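Local coordinates for [Ribosomal protein bS18]-alanine N-acetyltransferase (Escherichia coli O157:H7, PDB 5ISV) that probably transfers the acetyl group of acetyl-CoA to the N-terminal alanine of ribosomal protein bS18, at residues T57-L66 with L92-L102. Residues are numbered along the deposited sequence; the frame is centred on the assembly and turned at random.
Sequences TQVVLDEATL and LEKRGVATLWL
Ala-64 bonds through both its backbone groups to the strand 99-102: its N donates to Thr-99 O (3.0 Å) and its O accepts from Trp-101 N (2.9 Å). Leu-66 N continues the parallel ladder to Trp-101 O at 2.8 Å, nearly straight at 172°. Just ahead of strands 63-66 and 99-102, Ala-98 N donates to Asp-62 O (2.7 Å), and Val-97 CG1 lies against that oxygen.

On the helix side of the sheet, Ala-64 CB meets three apolar side chains of 92-102. Leu-92 CD2 lies 3.9 Å from Ala-64 CB and reaches Val-59 CG2. Leu-100 CD1 approaches Ala-64 CB to 3.8 Å, and Val-97 CG1 is the third. Leu-88 and Ile-89 of helix 80-94 extend this layer over Leu-100.

On the other face, with Trp-101 CG anti to the carbonyl carbon (chi1 -62°), the indole brings CD1 up to Ala-64 O (3.4 Å), in plane at the ring edge. The ring also rests on Ile-141 and Ala-143. In one of two Thr-99 conformers, NE1 makes a weak bond to OG1.

A Schellman motif at Gly-96 ends the helix. Strands 63-71 and 99-105, parallel neighbours, and helix 80-94 form a beta-alpha-beta unit of the GNAT fold.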
ATOM      1  N   THR A  57      -4.639   1.377   3.477  1.00 15.47           N
ATOM      2  CA  THR A  57      -4.597  -0.028   3.899  1.00 16.55           C
ATOM      3  C   THR A  57      -5.788  -0.330   4.780  1.00 16.69           C
ATOM      4  O   THR A  57      -6.061   0.403   5.717  1.00 17.83           O
ATOM      5  CB  THR A  57      -3.310  -0.329   4.698  1.00 17.18           C
ATOM      6  OG1 THR A  57      -2.171  -0.023   3.892  1.00 18.62           O
ATOM      7  CG2 THR A  57      -3.199  -1.805   5.141  1.00 17.93           C
ATOM      8  N   GLN A  58      -6.524  -1.442   4.459  1.00 16.54           N
ATOM      9  CA  GLN A  58      -7.620  -1.866   5.299  1.00 18.26           C
ATOM     10  C   GLN A  58      -7.077  -2.992   6.164  1.00 18.77           C
ATOM     11  O   GLN A  58      -6.385  -3.872   5.640  1.00 22.87           O
ATOM     12  CB  GLN A  58      -8.763  -2.407   4.376  1.00 21.17           C
ATOM     13  CG  GLN A  58     -10.126  -2.531   4.987  1.00 25.10           C
ATOM     14  CD  GLN A  58     -11.045  -3.242   3.989  1.00 28.02           C
ATOM     15  OE1 GLN A  58     -11.706  -2.619   3.159  1.00 31.51           O
ATOM     16  NE2 GLN A  58     -10.879  -4.514   3.922  1.00 34.43           N
ATOM     17  N   VAL A  59      -7.384  -2.982   7.453  1.00 18.29           N
ATOM     18  CA  VAL A  59      -7.024  -4.056   8.367  1.00 21.13           C
ATOM     19  C   VAL A  59      -8.309  -4.714   8.866  1.00 22.49           C
ATOM     20  O   VAL A  59      -9.132  -4.052   9.493  1.00 24.81           O
ATOM     21  CB  VAL A  59      -6.210  -3.540   9.582  1.00 22.38           C
ATOM     22  CG1 VAL A  59      -5.792  -4.704  10.471  1.00 25.76           C
ATOM     23  CG2 VAL A  59      -4.967  -2.766   9.124  1.00 22.18           C
ATOM     24  N   VAL A  60      -8.465  -5.996   8.532  1.00 22.80           N
ATOM     25  CA  VAL A  60      -9.640  -6.803   8.929  1.00 23.92           C
ATOM     26  C   VAL A  60      -9.126  -7.949   9.789  1.00 24.17           C
ATOM     27  O   VAL A  60      -8.341  -8.781   9.319  1.00 24.90           O
ATOM     28  CB  VAL A  60     -10.355  -7.344   7.678  1.00 24.73           C
ATOM     29  CG1 VAL A  60     -11.548  -8.124   8.118  1.00 29.21           C
ATOM     30  CG2 VAL A  60     -10.798  -6.228   6.745  1.00 26.09           C
ATOM     31  N   LEU A  61      -9.507  -7.959  11.061  1.00 25.86           N
ATOM     32  CA  LEU A  61      -8.910  -8.876  12.059  1.00 26.43           C
ATOM     33  C   LEU A  61      -7.359  -8.738  12.059  1.00 25.07           C
ATOM     34  O   LEU A  61      -6.867  -7.634  12.182  1.00 26.96           O
ATOM     35  CB  LEU A  61      -9.409 -10.325  11.833  1.00 28.20           C
ATOM     36  CG  LEU A  61     -10.931 -10.446  11.760  1.00 29.55           C
ATOM     37  CD1 LEU A  61     -11.297 -11.886  11.451  1.00 30.64           C
ATOM     38  CD2 LEU A  61     -11.568 -10.032  13.080  1.00 31.13           C
ATOM     39  N   ASP A  62      -6.590  -9.812  11.858  1.00 25.21           N
ATOM     40  CA  ASP A  62      -5.125  -9.784  11.834  1.00 24.67           C
ATOM     41  C   ASP A  62      -4.558  -9.828  10.400  1.00 23.58           C
ATOM     42  O   ASP A  62      -3.410 -10.239  10.206  1.00 24.46           O
ATOM     43  CB  ASP A  62      -4.546 -10.956  12.646  1.00 24.93           C
ATOM     44  CG  ASP A  62      -4.933 -12.315  12.084  1.00 28.47           C
ATOM     45  OD1 ASP A  62      -5.807 -12.368  11.201  1.00 29.12           O
ATOM     46  OD2 ASP A  62      -4.321 -13.305  12.512  1.00 31.75           O
ATOM     47  N   GLU A  63      -5.333  -9.383   9.419  1.00 21.97           N
ATOM     48  CA  GLU A  63      -4.909  -9.333   8.029  1.00 22.84           C
ATOM     49  C   GLU A  63      -5.104  -7.960   7.427  1.00 20.50           C
ATOM     50  O   GLU A  63      -6.182  -7.393   7.468  1.00 21.89           O
ATOM     51  CB  GLU A  63      -5.688 -10.364   7.228  1.00 26.09           C
ATOM     52  CG  GLU A  63      -5.454 -11.791   7.719  1.00 29.84           C
ATOM     53  CD  GLU A  63      -6.371 -12.807   7.090  1.00 37.26           C
ATOM     54  OE1 GLU A  63      -7.422 -12.449   6.492  1.00 43.63           O
ATOM     55  OE2 GLU A  63      -6.029 -13.980   7.234  1.00 41.40           O
ATOM     56  N   ALA A  64      -4.049  -7.476   6.791  1.00 18.67           N
ATOM     57  CA  ALA A  64      -4.076  -6.152   6.194  1.00 18.06           C
ATOM     58  C   ALA A  64      -3.999  -6.257   4.684  1.00 17.56           C
ATOM     59  O   ALA A  64      -3.348  -7.151   4.154  1.00 18.01           O
ATOM     60  CB  ALA A  64      -2.915  -5.314   6.725  1.00 18.05           C
ATOM     61  N   THR A  65      -4.706  -5.379   3.980  1.00 17.69           N
ATOM     62  CA  THR A  65      -4.683  -5.329   2.550  1.00 18.50           C
ATOM     63  C   THR A  65      -4.397  -3.891   2.098  1.00 18.19           C
ATOM     64  O   THR A  65      -5.144  -2.978   2.439  1.00 17.65           O
ATOM     65  CB  THR A  65      -6.024  -5.802   1.969  1.00 20.30           C
ATOM     66  OG1 THR A  65      -6.223  -7.167   2.359  1.00 23.64           O
ATOM     67  CG2 THR A  65      -6.017  -5.741   0.485  1.00 21.45           C
ATOM     68  N   LEU A  66      -3.369  -3.751   1.259  1.00 17.32           N
ATOM     69  CA  LEU A  66      -3.007  -2.455   0.670  1.00 16.95           C
ATOM     70  C   LEU A  66      -3.957  -2.210  -0.515  1.00 16.51           C
ATOM     71  O   LEU A  66      -3.938  -2.969  -1.513  1.00 18.88           O
ATOM     72  CB  LEU A  66      -1.552  -2.473   0.201  1.00 17.38           C
ATOM     73  CG  LEU A  66      -1.008  -1.165  -0.371  1.00 17.99           C
ATOM     74  CD1 LEU A  66      -0.864  -0.087   0.688  1.00 18.32           C
ATOM     75  CD2 LEU A  66       0.312  -1.467  -1.078  1.00 18.31           C
ATOM     76  N   LEU A  92       2.078  -2.414  11.492  1.00 21.32           N
ATOM     77  CA  LEU A  92       1.330  -3.676  11.476  1.00 20.16           C
ATOM     78  C   LEU A  92       1.955  -4.752  12.362  1.00 21.66           C
ATOM     79  O   LEU A  92       1.247  -5.418  13.112  1.00 23.53           O
ATOM     80  CB  LEU A  92       1.156  -4.167  10.065  1.00 21.64           C
ATOM     81  CG  LEU A  92       0.368  -3.338   9.078  1.00 19.90           C
ATOM     82  CD1 LEU A  92       0.552  -3.869   7.683  1.00 18.86           C
ATOM     83  CD2 LEU A  92      -1.106  -3.210   9.430  1.00 19.79           C
ATOM     84  N   GLU A  93       3.289  -4.845  12.358  1.00 22.81           N
ATOM     85  CA  GLU A  93       3.990  -5.790  13.202  1.00 24.32           C
ATOM     86  C   GLU A  93       3.743  -5.473  14.686  1.00 22.91           C
ATOM     87  O   GLU A  93       3.491  -6.354  15.495  1.00 26.51           O
ATOM     88  CB  GLU A  93       5.490  -5.812  12.856  1.00 26.29           C
ATOM     89  CG  GLU A  93       6.243  -7.037  13.359  1.00 31.88           C
ATOM     90  CD  GLU A  93       6.721  -6.941  14.785  1.00 34.23           C
ATOM     91  OE1 GLU A  93       6.622  -5.858  15.409  1.00 33.06           O
ATOM     92  OE2 GLU A  93       7.201  -7.955  15.301  1.00 38.46           O
ATOM     93  N   LYS A  94       3.833  -4.189  15.065  1.00 23.19           N
ATOM     94  CA  LYS A  94       3.525  -3.808  16.447  1.00 27.57           C
ATOM     95  C   LYS A  94       2.134  -4.238  16.917  1.00 27.74           C
ATOM     96  O   LYS A  94       1.931  -4.544  18.086  1.00 31.23           O
ATOM     97  CB  LYS A  94       3.685  -2.283  16.635  1.00 27.83           C
ATOM     98  CG  LYS A  94       5.144  -1.842  16.654  1.00 32.28           C
ATOM     99  CD  LYS A  94       5.348  -0.384  17.054  1.00 38.01           C
ATOM    100  CE  LYS A  94       5.669   0.496  15.866  1.00 42.75           C
ATOM    101  NZ  LYS A  94       5.916   1.903  16.297  1.00 49.40           N
ATOM    102  N   ARG A  95       1.186  -4.249  15.984  1.00 27.62           N
ATOM    103  CA  ARG A  95      -0.214  -4.609  16.247  1.00 26.31           C
ATOM    104  C   ARG A  95      -0.485  -6.111  16.148  1.00 25.88           C
ATOM    105  O   ARG A  95      -1.627  -6.553  16.358  1.00 30.05           O
ATOM    106  CB  ARG A  95      -1.121  -3.854  15.275  1.00 26.35           C
ATOM    107  CG  ARG A  95      -1.229  -2.374  15.569  1.00 28.05           C
ATOM    108  CD  ARG A  95      -1.846  -1.627  14.395  1.00 30.54           C
ATOM    109  NE  ARG A  95      -1.859  -0.188  14.691  1.00 31.22           N
ATOM    110  CZ  ARG A  95      -2.932   0.588  14.727  1.00 33.38           C
ATOM    111  NH1 ARG A  95      -4.151   0.111  14.457  1.00 40.29           N
ATOM    112  NH2 ARG A  95      -2.780   1.869  15.054  1.00 39.81           N
ATOM    113  N   GLY A  96       0.539  -6.898  15.825  1.00 25.63           N
ATOM    114  CA  GLY A  96       0.392  -8.345  15.750  1.00 25.04           C
ATOM    115  C   GLY A  96      -0.282  -8.821  14.484  1.00 26.02           C
ATOM    116  O   GLY A  96      -0.700  -9.971  14.402  1.00 28.68           O
ATOM    117  N   VAL A  97      -0.341  -7.986  13.454  1.00 24.16           N
ATOM    118  CA  VAL A  97      -0.982  -8.376  12.192  1.00 22.79           C
ATOM    119  C   VAL A  97      -0.160  -9.476  11.532  1.00 22.46           C
ATOM    120  O   VAL A  97       1.077  -9.434  11.528  1.00 22.65           O
ATOM    121  CB  VAL A  97      -1.113  -7.141  11.272  1.00 22.75           C
ATOM    122  CG1 VAL A  97      -1.415  -7.484   9.833  1.00 23.29           C
ATOM    123  CG2 VAL A  97      -2.150  -6.177  11.842  1.00 23.38           C
ATOM    124  N   ALA A  98      -0.843 -10.506  11.046  1.00 22.23           N
ATOM    125  CA  ALA A  98      -0.172 -11.690  10.511  1.00 19.61           C
ATOM    126  C   ALA A  98       0.368 -11.548   9.105  1.00 19.31           C
ATOM    127  O   ALA A  98       1.457 -12.051   8.809  1.00 21.60           O
ATOM    128  CB  ALA A  98      -1.116 -12.865  10.566  1.00 21.02           C
ATOM    129  N   THR A  99      -0.406 -10.923   8.218  0.50 19.83           N
ATOM    130  CA  THR A  99      -0.010 -10.775   6.818  0.50 20.47           C
ATOM    131  C   THR A  99      -0.434  -9.431   6.295  0.50 18.36           C
ATOM    132  O   THR A  99      -1.356  -8.807   6.854  0.50 19.53           O
ATOM    133  CB  THR A  99      -0.660 -11.855   5.920  0.50 22.23           C
ATOM    134  OG1 THR A  99      -2.082 -11.786   6.086  0.50 23.98           O
ATOM    135  CG2 THR A  99      -0.165 -13.251   6.267  0.50 23.94           C
ATOM    136  N   LEU A 100       0.303  -8.983   5.270  1.00 18.03           N
ATOM    137  CA  LEU A 100      -0.073  -7.844   4.435  1.00 17.87           C
ATOM    138  C   LEU A 100      -0.164  -8.346   2.977  1.00 18.41           C
ATOM    139  O   LEU A 100       0.776  -8.923   2.456  1.00 19.23           O
ATOM    140  CB  LEU A 100       0.957  -6.714   4.570  1.00 17.73           C
ATOM    141  CG  LEU A 100       0.836  -5.547   3.602  1.00 17.32           C
ATOM    142  CD1 LEU A 100      -0.487  -4.789   3.800  1.00 18.32           C
ATOM    143  CD2 LEU A 100       1.986  -4.561   3.847  1.00 17.92           C
ATOM    144  N   TRP A 101      -1.259  -8.017   2.324  1.00 17.39           N
ATOM    145  CA  TRP A 101      -1.549  -8.399   0.935  1.00 18.76           C
ATOM    146  C   TRP A 101      -1.616  -7.163   0.045  1.00 18.05           C
ATOM    147  O   TRP A 101      -2.041  -6.100   0.482  1.00 18.72           O
ATOM    148  CB  TRP A 101      -2.959  -9.058   0.871  1.00 20.80           C
ATOM    149  CG  TRP A 101      -3.073 -10.271   1.654  1.00 26.23           C
ATOM    150  CD1 TRP A 101      -3.305 -10.378   3.003  1.00 27.41           C
ATOM    151  CD2 TRP A 101      -2.925 -11.601   1.160  1.00 26.46           C
ATOM    152  NE1 TRP A 101      -3.289 -11.694   3.372  1.00 32.03           N
ATOM    153  CE2 TRP A 101      -3.044 -12.465   2.261  1.00 29.70           C
ATOM    154  CE3 TRP A 101      -2.674 -12.148  -0.104  1.00 29.48           C
ATOM    155  CZ2 TRP A 101      -2.991 -13.859   2.125  1.00 31.80           C
ATOM    156  CZ3 TRP A 101      -2.603 -13.558  -0.233  1.00 31.71           C
ATOM    157  CH2 TRP A 101      -2.745 -14.380   0.868  1.00 31.35           C
ATOM    158  N   LEU A 102      -1.244  -7.326  -1.200  1.00 18.13           N
ATOM    159  CA  LEU A 102      -1.428  -6.266  -2.213  1.00 18.54           C
ATOM    160  C   LEU A 102      -1.618  -6.876  -3.574  1.00 18.09           C
ATOM    161  O   LEU A 102      -1.394  -8.080  -3.764  1.00 19.61           O
ATOM    162  CB  LEU A 102      -0.231  -5.268  -2.253  1.00 19.12           C
ATOM    163  CG  LEU A 102       1.141  -5.835  -2.599  1.00 19.28           C
ATOM    164  CD1 LEU A 102       1.385  -6.037  -4.096  1.00 21.38           C
ATOM    165  CD2 LEU A 102       2.236  -4.900  -2.060  1.00 19.44           C
TER